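Local atomic coordinates of T-lymphoma invasion and metastasis-inducing protein 2 (Mus musculus, PDB entry 3A8P), a protein that activates the GTPase Rac1 by stimulating its GDP-GTP exchange, and carries in this PHCCEx fragment a module that binds membranes and other proteins. Residues T110-E113 / N114-A118; L226-G229 / R230-V233; A218-S221 / R222-L226. All coordinates share one frame; numbering follows the deposited sequence.

Interaction 1 (T110-E113 / N114-A118); sequences TDLE and NWVTA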
ATOM      1  N   THR A 110      19.147   2.153   9.989  1.00 26.05           N
ATOM      2  CA  THR A 110      19.188   3.547   9.536  1.00 27.38           C
ATOM      3  C   THR A 110      18.973   3.613   8.024  1.00 25.71           C
ATOM      4  O   THR A 110      18.241   4.465   7.527  1.00 26.13           O
ATOM      5  CB  THR A 110      20.541   4.212   9.858  1.00 28.54           C
ATOM      6  OG1 THR A 110      20.717   4.275  11.277  1.00 30.56           O
ATOM      7  CG2 THR A 110      20.586   5.626   9.284  1.00 28.00           C
ATOM      8  N   ASP A 111      19.618   2.710   7.297  1.00 24.90           N
ATOM      9  CA  ASP A 111      19.478   2.686   5.849  1.00 24.75           C
ATOM     10  C   ASP A 111      18.017   2.392   5.485  1.00 24.13           C
ATOM     11  O   ASP A 111      17.462   3.013   4.575  1.00 23.99           O
ATOM     12  CB  ASP A 111      20.414   1.636   5.256  1.00 24.28           C
ATOM     13  CG  ASP A 111      20.442   1.666   3.740  1.00 26.16           C
ATOM     14  OD1 ASP A 111      20.674   2.751   3.164  1.00 26.33           O
ATOM     15  OD2 ASP A 111      20.239   0.597   3.127  1.00 28.29           O
ATOM     16  N   LEU A 112      17.387   1.467   6.208  1.00 23.95           N
ATOM     17  CA  LEU A 112      15.983   1.135   5.950  1.00 24.18           C
ATOM     18  C   LEU A 112      15.104   2.371   6.131  1.00 23.45           C
ATOM     19  O   LEU A 112      14.245   2.668   5.298  1.00 19.56           O
ATOM     20  CB  LEU A 112      15.511   0.009   6.884  1.00 24.19           C
ATOM     21  CG  LEU A 112      14.033  -0.411   6.840  1.00 22.90           C
ATOM     22  CD1 LEU A 112      13.894  -1.845   7.338  1.00 23.42           C
ATOM     23  CD2 LEU A 112      13.189   0.529   7.704  1.00 23.39           C
ATOM     24  N   GLU A 113      15.330   3.104   7.216  1.00 24.19           N
ATOM     25  CA  GLU A 113      14.542   4.302   7.479  1.00 25.53           C
ATOM     26  C   GLU A 113      14.763   5.349   6.403  1.00 25.22           C
ATOM     27  O   GLU A 113      13.831   6.051   6.015  1.00 25.16           O
ATOM     28  CB  GLU A 113      14.893   4.892   8.847  1.00 28.99           C
ATOM     29  CG  GLU A 113      14.379   4.075  10.013  1.00 34.80           C
ATOM     30  CD  GLU A 113      14.977   4.518  11.332  1.00 40.06           C
ATOM     31  OE1 GLU A 113      15.205   5.734  11.500  1.00 44.23           O
ATOM     32  OE2 GLU A 113      15.211   3.652  12.200  1.00 41.12           O
ATOM     33  N   ASN A 114      15.996   5.462   5.922  1.00 23.89           N
ATOM     34  CA  ASN A 114      16.291   6.435   4.885  1.00 24.24           C
ATOM     35  C   ASN A 114      15.557   6.092   3.584  1.00 24.41           C
ATOM     36  O   ASN A 114      15.080   6.992   2.887  1.00 25.75           O
ATOM     37  CB  ASN A 114      17.803   6.525   4.636  1.00 23.66           C
ATOM     38  CG  ASN A 114      18.545   7.189   5.786  1.00 26.34           C
ATOM     39  OD1 ASN A 114      17.960   7.948   6.552  1.00 26.67           O
ATOM     40  ND2 ASN A 114      19.841   6.918   5.898  1.00 26.68           N
ATOM     41  N   TRP A 115      15.470   4.799   3.266  1.00 23.81           N
ATOM     42  CA  TRP A 115      14.785   4.336   2.056  1.00 22.51           C
ATOM     43  C   TRP A 115      13.285   4.582   2.147  1.00 23.53           C
ATOM     44  O   TRP A 115      12.658   5.068   1.199  1.00 23.74           O
ATOM     45  CB  TRP A 115      15.026   2.841   1.834  1.00 22.90           C
ATOM     46  CG  TRP A 115      16.269   2.543   1.045  1.00 26.00           C
ATOM     47  CD1 TRP A 115      17.430   2.003   1.510  1.00 23.82           C
ATOM     48  CD2 TRP A 115      16.469   2.785  -0.357  1.00 25.24           C
ATOM     49  NE1 TRP A 115      18.345   1.892   0.486  1.00 25.41           N
ATOM     50  CE2 TRP A 115      17.782   2.364  -0.670  1.00 26.02           C
ATOM     51  CE3 TRP A 115      15.664   3.319  -1.377  1.00 24.55           C
ATOM     52  CZ2 TRP A 115      18.314   2.456  -1.965  1.00 27.53           C
ATOM     53  CZ3 TRP A 115      16.192   3.412  -2.669  1.00 26.35           C
ATOM     54  CH2 TRP A 115      17.507   2.981  -2.948  1.00 25.80           C
ATOM     55  N   VAL A 116      12.710   4.231   3.292  1.00 21.49           N
ATOM     56  CA  VAL A 116      11.286   4.424   3.507  1.00 23.29           C
ATOM     57  C   VAL A 116      10.951   5.906   3.382  1.00 23.80           C
ATOM     58  O   VAL A 116       9.995   6.275   2.706  1.00 24.32           O
ATOM     59  CB  VAL A 116      10.853   3.911   4.910  1.00 23.47           C
ATOM     60  CG1 VAL A 116       9.437   4.398   5.241  1.00 23.86           C
ATOM     61  CG2 VAL A 116      10.890   2.402   4.928  1.00 21.57           C
ATOM     62  N   THR A 117      11.747   6.750   4.032  1.00 24.10           N
ATOM     63  CA  THR A 117      11.527   8.189   3.991  1.00 23.33           C
ATOM     64  C   THR A 117      11.630   8.709   2.555  1.00 24.21           C
ATOM     65  O   THR A 117      10.794   9.496   2.100  1.00 24.76           O
ATOM     66  CB  THR A 117      12.562   8.931   4.876  1.00 25.52           C
ATOM     67  OG1 THR A 117      12.387   8.542   6.245  1.00 23.91           O
ATOM     68  CG2 THR A 117      12.400  10.456   4.751  1.00 24.61           C
ATOM     69  N   ALA A 118      12.662   8.254   1.849  1.00 23.06           N
ATOM     70  CA  ALA A 118      12.901   8.661   0.468  1.00 25.99           C
ATOM     71  C   ALA A 118      11.737   8.291  -0.461  1.00 24.56           C
ATOM     72  O   ALA A 118      11.227   9.136  -1.194  1.00 25.54           O
ATOM     73  CB  ALA A 118      14.222   8.029  -0.047  1.00 22.06           C
TER
HETATM   74  O   HOH W   1      20.928   0.683   0.565  1.00 26.44           O
HETATM   75  O   HOH W   2      21.118   5.218   4.008  1.00 32.01           O
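D111 and W115 sit one helical turn apart and run side by side in the same direction, the carboxylate standing almost at right angles to the indole, with 81° between the planes. OD2 of D111 lies at the ring's edge, in its plane, 3.5 Å from NE1 of W115. Water 1 occupies the same edge: it donates to D111 OD2 and takes the indole N-H, at 2.9 Å from W115 NE1. With CG swung anti to the backbone N (chi1 -173°), D111 carries its carboxylate forward along the helix to this edge. OD2 also accepts from T107 N, and OD1 forms a salt bridge with K13, whose ammonium makes a cation-pi contact with W115; this nearby charge would probably stabilise the ionised carboxylate. The helix is 109-130, the C-terminal helix that closes one end of the PH-domain barrel, and W115 enters that core against L17 and V44. Beside it L112 and V116 also lie parallel, CD2 of L112 4.1 Å from CG2 of V116, and L112 packs on S81 and V116 on V79. On the outer side T110 and N114 form a third pair, the methyl CG2 of T110 3.7 Å from ND2 of N114. Water 2 joins that amide to the aspartate, accepting from N114 ND2 and donating to D111 OD1. At the far end E113 O is gripped twice, by T117 N at 3.0 Å and by T117 OG1 at 2.9 Å, the two donors arriving from opposite faces of the carbonyl plane.

Interaction 2 (L226-G229 / R230-V233); sequences LALG and RLGV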
ATOM      1  N   LEU A 226     -10.136 -13.364   4.911  1.00 32.74           N
ATOM      2  CA  LEU A 226     -10.130 -14.728   4.386  1.00 33.61           C
ATOM      3  C   LEU A 226      -9.342 -14.811   3.086  1.00 32.86           C
ATOM      4  O   LEU A 226      -8.586 -15.755   2.868  1.00 32.51           O
ATOM      5  CB  LEU A 226     -11.561 -15.225   4.146  1.00 35.39           C
ATOM      6  CG  LEU A 226     -12.312 -15.799   5.352  1.00 38.17           C
ATOM      7  CD1 LEU A 226     -12.343 -14.795   6.497  1.00 40.26           C
ATOM      8  CD2 LEU A 226     -13.724 -16.169   4.927  1.00 39.76           C
ATOM      9  N   ALA A 227      -9.519 -13.822   2.219  1.00 31.97           N
ATOM     10  CA  ALA A 227      -8.808 -13.817   0.952  1.00 31.84           C
ATOM     11  C   ALA A 227      -7.309 -13.675   1.201  1.00 33.27           C
ATOM     12  O   ALA A 227      -6.499 -14.377   0.586  1.00 33.86           O
ATOM     13  CB  ALA A 227      -9.311 -12.684   0.065  1.00 30.14           C
ATOM     14  N   LEU A 228      -6.937 -12.776   2.107  1.00 31.68           N
ATOM     15  CA  LEU A 228      -5.527 -12.584   2.407  1.00 32.58           C
ATOM     16  C   LEU A 228      -4.991 -13.854   3.042  1.00 33.12           C
ATOM     17  O   LEU A 228      -3.846 -14.242   2.807  1.00 33.09           O
ATOM     18  CB  LEU A 228      -5.322 -11.367   3.329  1.00 30.90           C
ATOM     19  CG  LEU A 228      -5.596 -10.029   2.617  1.00 31.05           C
ATOM     20  CD1 LEU A 228      -5.259  -8.874   3.519  1.00 29.66           C
ATOM     21  CD2 LEU A 228      -4.775  -9.946   1.335  1.00 30.62           C
ATOM     22  N   GLY A 229      -5.835 -14.512   3.830  1.00 33.97           N
ATOM     23  CA  GLY A 229      -5.440 -15.752   4.471  1.00 36.36           C
ATOM     24  C   GLY A 229      -5.169 -16.852   3.455  1.00 38.23           C
ATOM     25  O   GLY A 229      -4.243 -17.646   3.629  1.00 38.53           O
ATOM     26  N   ARG A 230      -5.974 -16.916   2.394  1.00 38.34           N
ATOM     27  CA  ARG A 230      -5.760 -17.935   1.365  1.00 39.91           C
ATOM     28  C   ARG A 230      -4.505 -17.581   0.572  1.00 39.14           C
ATOM     29  O   ARG A 230      -3.821 -18.458   0.052  1.00 38.79           O
ATOM     30  CB  ARG A 230      -6.960 -18.032   0.411  1.00 38.16           C
ATOM     31  CG  ARG A 230      -8.180 -18.719   0.994  1.00 38.77           C
ATOM     32  CD  ARG A 230      -9.242 -18.954  -0.079  1.00 41.48           C
ATOM     33  NE  ARG A 230      -9.840 -17.715  -0.574  1.00 40.90           N
ATOM     34  CZ  ARG A 230     -10.815 -17.056   0.046  1.00 43.24           C
ATOM     35  NH1 ARG A 230     -11.310 -17.518   1.188  1.00 43.60           N
ATOM     36  NH2 ARG A 230     -11.296 -15.931  -0.469  1.00 39.81           N
ATOM     37  N   LEU A 231      -4.211 -16.287   0.483  1.00 39.37           N
ATOM     38  CA  LEU A 231      -3.030 -15.827  -0.232  1.00 38.55           C
ATOM     39  C   LEU A 231      -1.821 -16.378   0.506  1.00 37.42           C
ATOM     40  O   LEU A 231      -0.900 -16.908  -0.103  1.00 37.48           O
ATOM     41  CB  LEU A 231      -2.956 -14.299  -0.228  1.00 39.46           C
ATOM     42  CG  LEU A 231      -1.998 -13.587  -1.195  1.00 39.77           C
ATOM     43  CD1 LEU A 231      -1.856 -12.142  -0.746  1.00 38.39           C
ATOM     44  CD2 LEU A 231      -0.637 -14.251  -1.226  1.00 40.75           C
ATOM     45  N   GLY A 232      -1.840 -16.249   1.827  1.00 36.65           N
ATOM     46  CA  GLY A 232      -0.730 -16.718   2.631  1.00 36.24           C
ATOM     47  C   GLY A 232      -0.006 -15.562   3.291  1.00 35.61           C
ATOM     48  O   GLY A 232       0.940 -15.760   4.049  1.00 37.71           O
ATOM     49  N   VAL A 233      -0.446 -14.345   3.000  1.00 36.05           N
ATOM     50  CA  VAL A 233       0.162 -13.148   3.581  1.00 35.42           C
ATOM     51  C   VAL A 233      -0.918 -12.197   4.088  1.00 33.29           C
ATOM     52  O   VAL A 233      -1.766 -11.743   3.317  1.00 31.80           O
ATOM     53  CB  VAL A 233       1.029 -12.383   2.549  1.00 36.53           C
ATOM     54  CG1 VAL A 233       1.695 -11.185   3.218  1.00 36.87           C
ATOM     55  CG2 VAL A 233       2.076 -13.307   1.949  1.00 34.67           C
TER
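From the last turn of helix 222-231, ended by G232 with a positive phi (113°), R230 folds back and lays its guanidinium across the backbone of L226 and A227, in the CC-Ex part of the fragment. Its CG is anti to the carbonyl carbon and the chain then bends at chi3 (-68°), which brings the flat group back along the helix instead of letting it run outward. One guanidinium face receives L226 O and A227 CA, both offset toward the rim of the group. Each terminal nitrogen also meets a methylene or methyl: NH1 of R230 stands 3.8 Å from CB of L226, and NH2 of R230 is the same 3.8 Å from CB of A227. L226 O accepts R230 N at 2.9 Å, so the arginine is held to the same residue by its main chain while its side chain covers the carbonyl. L228 points away from the arginine and packs against F239 and L242 of helix 236-245. Its CD2 reaches CD1 of L231 at 4.2 Å, and L231 continues the apolar surface to L31 and L33 of strand 30-33. At G232 the chain turns out of the spiral, and V233 then packs on L33. L228 O meets this turn with two amides, a sound bond from G232 N at 3.0 Å and a weak one from V233 N at 3.4 Å. V233 O is hydrogen-bonded to S238 OG, and CB of L228 touches that same V233 O at 3.6 Å.

Interaction 3 (A218-S221 / R222-L226); sequences AATS and RPSKL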
ATOM      1  N   ALA A 218      -7.285  -3.450  11.408  1.00 28.77           N
ATOM      2  CA  ALA A 218      -8.511  -3.594  12.167  1.00 29.45           C
ATOM      3  C   ALA A 218      -9.711  -3.260  11.285  1.00 29.36           C
ATOM      4  O   ALA A 218     -10.845  -3.559  11.639  1.00 29.67           O
ATOM      5  CB  ALA A 218      -8.482  -2.671  13.373  1.00 31.17           C
ATOM      6  N   ALA A 219      -9.448  -2.644  10.136  1.00 28.71           N
ATOM      7  CA  ALA A 219     -10.496  -2.246   9.198  1.00 27.43           C
ATOM      8  C   ALA A 219     -10.726  -3.276   8.086  1.00 28.06           C
ATOM      9  O   ALA A 219     -11.640  -3.135   7.267  1.00 27.63           O
ATOM     10  CB  ALA A 219     -10.143  -0.889   8.585  1.00 26.11           C
ATOM     11  N   THR A 220      -9.895  -4.307   8.052  1.00 28.70           N
ATOM     12  CA  THR A 220     -10.031  -5.349   7.041  1.00 31.12           C
ATOM     13  C   THR A 220     -11.329  -6.112   7.306  1.00 30.12           C
ATOM     14  O   THR A 220     -11.588  -6.535   8.430  1.00 29.75           O
ATOM     15  CB  THR A 220      -8.832  -6.326   7.085  1.00 32.57           C
ATOM     16  OG1 THR A 220      -7.609  -5.579   7.168  1.00 32.24           O
ATOM     17  CG2 THR A 220      -8.787  -7.172   5.819  1.00 32.12           C
ATOM     18  N   SER A 221     -12.158  -6.256   6.279  1.00 29.16           N
ATOM     19  CA  SER A 221     -13.426  -6.972   6.426  1.00 29.97           C
ATOM     20  C   SER A 221     -13.138  -8.469   6.558  1.00 30.43           C
ATOM     21  O   SER A 221     -12.038  -8.928   6.227  1.00 29.40           O
ATOM     22  CB  SER A 221     -14.303  -6.750   5.193  1.00 28.21           C
ATOM     23  OG  SER A 221     -13.780  -7.468   4.088  1.00 24.86           O
ATOM     24  N   ARG A 222     -14.120  -9.230   7.032  1.00 31.88           N
ATOM     25  CA  ARG A 222     -13.941 -10.676   7.166  1.00 34.32           C
ATOM     26  C   ARG A 222     -13.599 -11.278   5.805  1.00 32.32           C
ATOM     27  O   ARG A 222     -12.652 -12.050   5.679  1.00 32.17           O
ATOM     28  CB  ARG A 222     -15.208 -11.339   7.711  1.00 38.18           C
ATOM     29  CG  ARG A 222     -15.457 -11.118   9.190  1.00 45.33           C
ATOM     30  CD  ARG A 222     -16.499 -12.111   9.685  1.00 50.43           C
ATOM     31  NE  ARG A 222     -16.146 -13.474   9.280  1.00 55.54           N
ATOM     32  CZ  ARG A 222     -15.222 -14.227   9.871  1.00 57.55           C
ATOM     33  NH1 ARG A 222     -14.542 -13.764  10.917  1.00 60.04           N
ATOM     34  NH2 ARG A 222     -14.970 -15.447   9.411  1.00 57.54           N
ATOM     35  N   PRO A 223     -14.371 -10.927   4.761  1.00 31.07           N
ATOM     36  CA  PRO A 223     -14.074 -11.479   3.438  1.00 30.77           C
ATOM     37  C   PRO A 223     -12.631 -11.168   3.039  1.00 30.58           C
ATOM     38  O   PRO A 223     -11.925 -12.028   2.522  1.00 31.14           O
ATOM     39  CB  PRO A 223     -15.091 -10.782   2.537  1.00 30.11           C
ATOM     40  CG  PRO A 223     -16.253 -10.577   3.445  1.00 31.94           C
ATOM     41  CD  PRO A 223     -15.590 -10.101   4.721  1.00 32.09           C
ATOM     42  N   SER A 224     -12.192  -9.937   3.286  1.00 29.91           N
ATOM     43  CA  SER A 224     -10.826  -9.559   2.939  1.00 28.24           C
ATOM     44  C   SER A 224      -9.799 -10.390   3.706  1.00 27.11           C
ATOM     45  O   SER A 224      -8.821 -10.876   3.132  1.00 26.50           O
ATOM     46  CB  SER A 224     -10.595  -8.072   3.211  1.00 25.82           C
ATOM     47  OG  SER A 224     -11.297  -7.274   2.280  1.00 25.93           O
ATOM     48  N   LYS A 225     -10.024 -10.560   5.003  1.00 28.49           N
ATOM     49  CA  LYS A 225      -9.099 -11.334   5.808  1.00 31.36           C
ATOM     50  C   LYS A 225      -9.003 -12.782   5.293  1.00 33.13           C
ATOM     51  O   LYS A 225      -7.915 -13.361   5.234  1.00 32.84           O
ATOM     52  CB  LYS A 225      -9.523 -11.312   7.283  1.00 33.34           C
ATOM     53  CG  LYS A 225      -8.377 -11.666   8.208  1.00 37.29           C
ATOM     54  CD  LYS A 225      -8.820 -12.080   9.603  1.00 39.64           C
ATOM     55  CE  LYS A 225      -9.193 -10.904  10.464  1.00 38.95           C
ATOM     56  NZ  LYS A 225      -9.235 -11.328  11.899  1.00 37.93           N
ATOM     57  N   LEU A 226     -10.136 -13.364   4.911  1.00 32.74           N
ATOM     58  CA  LEU A 226     -10.130 -14.728   4.386  1.00 33.61           C
ATOM     59  C   LEU A 226      -9.342 -14.811   3.086  1.00 32.86           C
ATOM     60  O   LEU A 226      -8.586 -15.755   2.868  1.00 32.51           O
ATOM     61  CB  LEU A 226     -11.561 -15.225   4.146  1.00 35.39           C
ATOM     62  CG  LEU A 226     -12.312 -15.799   5.352  1.00 38.17           C
ATOM     63  CD1 LEU A 226     -12.343 -14.795   6.497  1.00 40.26           C
ATOM     64  CD2 LEU A 226     -13.724 -16.169   4.927  1.00 39.76           C
TER
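T220 presses its methyl against S224 at the start of helix 222-231: CG2 of T220 comes within 3.3 Å of CB of S224, closer than carbons normally pack, and also lies 3.7 Å from K225 N. The methyl is set there by chi1 of -46°, which swings CG2 anti to the threonine's own backbone N and leaves OG1 to bond back to L217 O. F239 of helix 236-245 touches the same threonine, and L242 touches S224, whose hydroxyl is buried and is bonded to E189 and R246. S221 is the N-cap of the helix. Its OG, tucked between its backbone N and carbonyl carbon (chi1 72°), accepts from S224 N at 3.0 Å with an N-H...O angle of 160°, and so satisfies an amide of the first turn. S221 O in turn takes K225 N at 2.9 Å, the bond running nearly straight out from the carbonyl. E189 of helix 171-206 accepts from S221 N as well, so one carboxylate oxygen holds both the cap residue and S224. Away from this side the contact thins out. The P223 ring meets the cap at close range through CD alone, 3.3 Å from S221 OG, and also touches E185. R222 and K225 are exposed; the side chain of K225 meets the loop only at its base, CB lying near S221 O, and its end leads away.

Overall arrangement
From the N terminus, the strands of the PH barrel come first, and interaction 1 follows on helix 109-130, which caps that barrel. The long helices 136-165 and 171-206 then carry the chain away and back before it reaches interactions 3 and 2. Those two run in series along helix 222-231, one at its start and one at its end, sharing L226, with centres about 10 Å apart. None nests within or crosses another, and each closes only a local turn. Interaction 3 ties the helix start to helices 171-206 and 236-245; interaction 2 joins its end to helix 236-245 and strand 30-33. Interaction 1 lies about 28 Å from interaction 2, centre to centre.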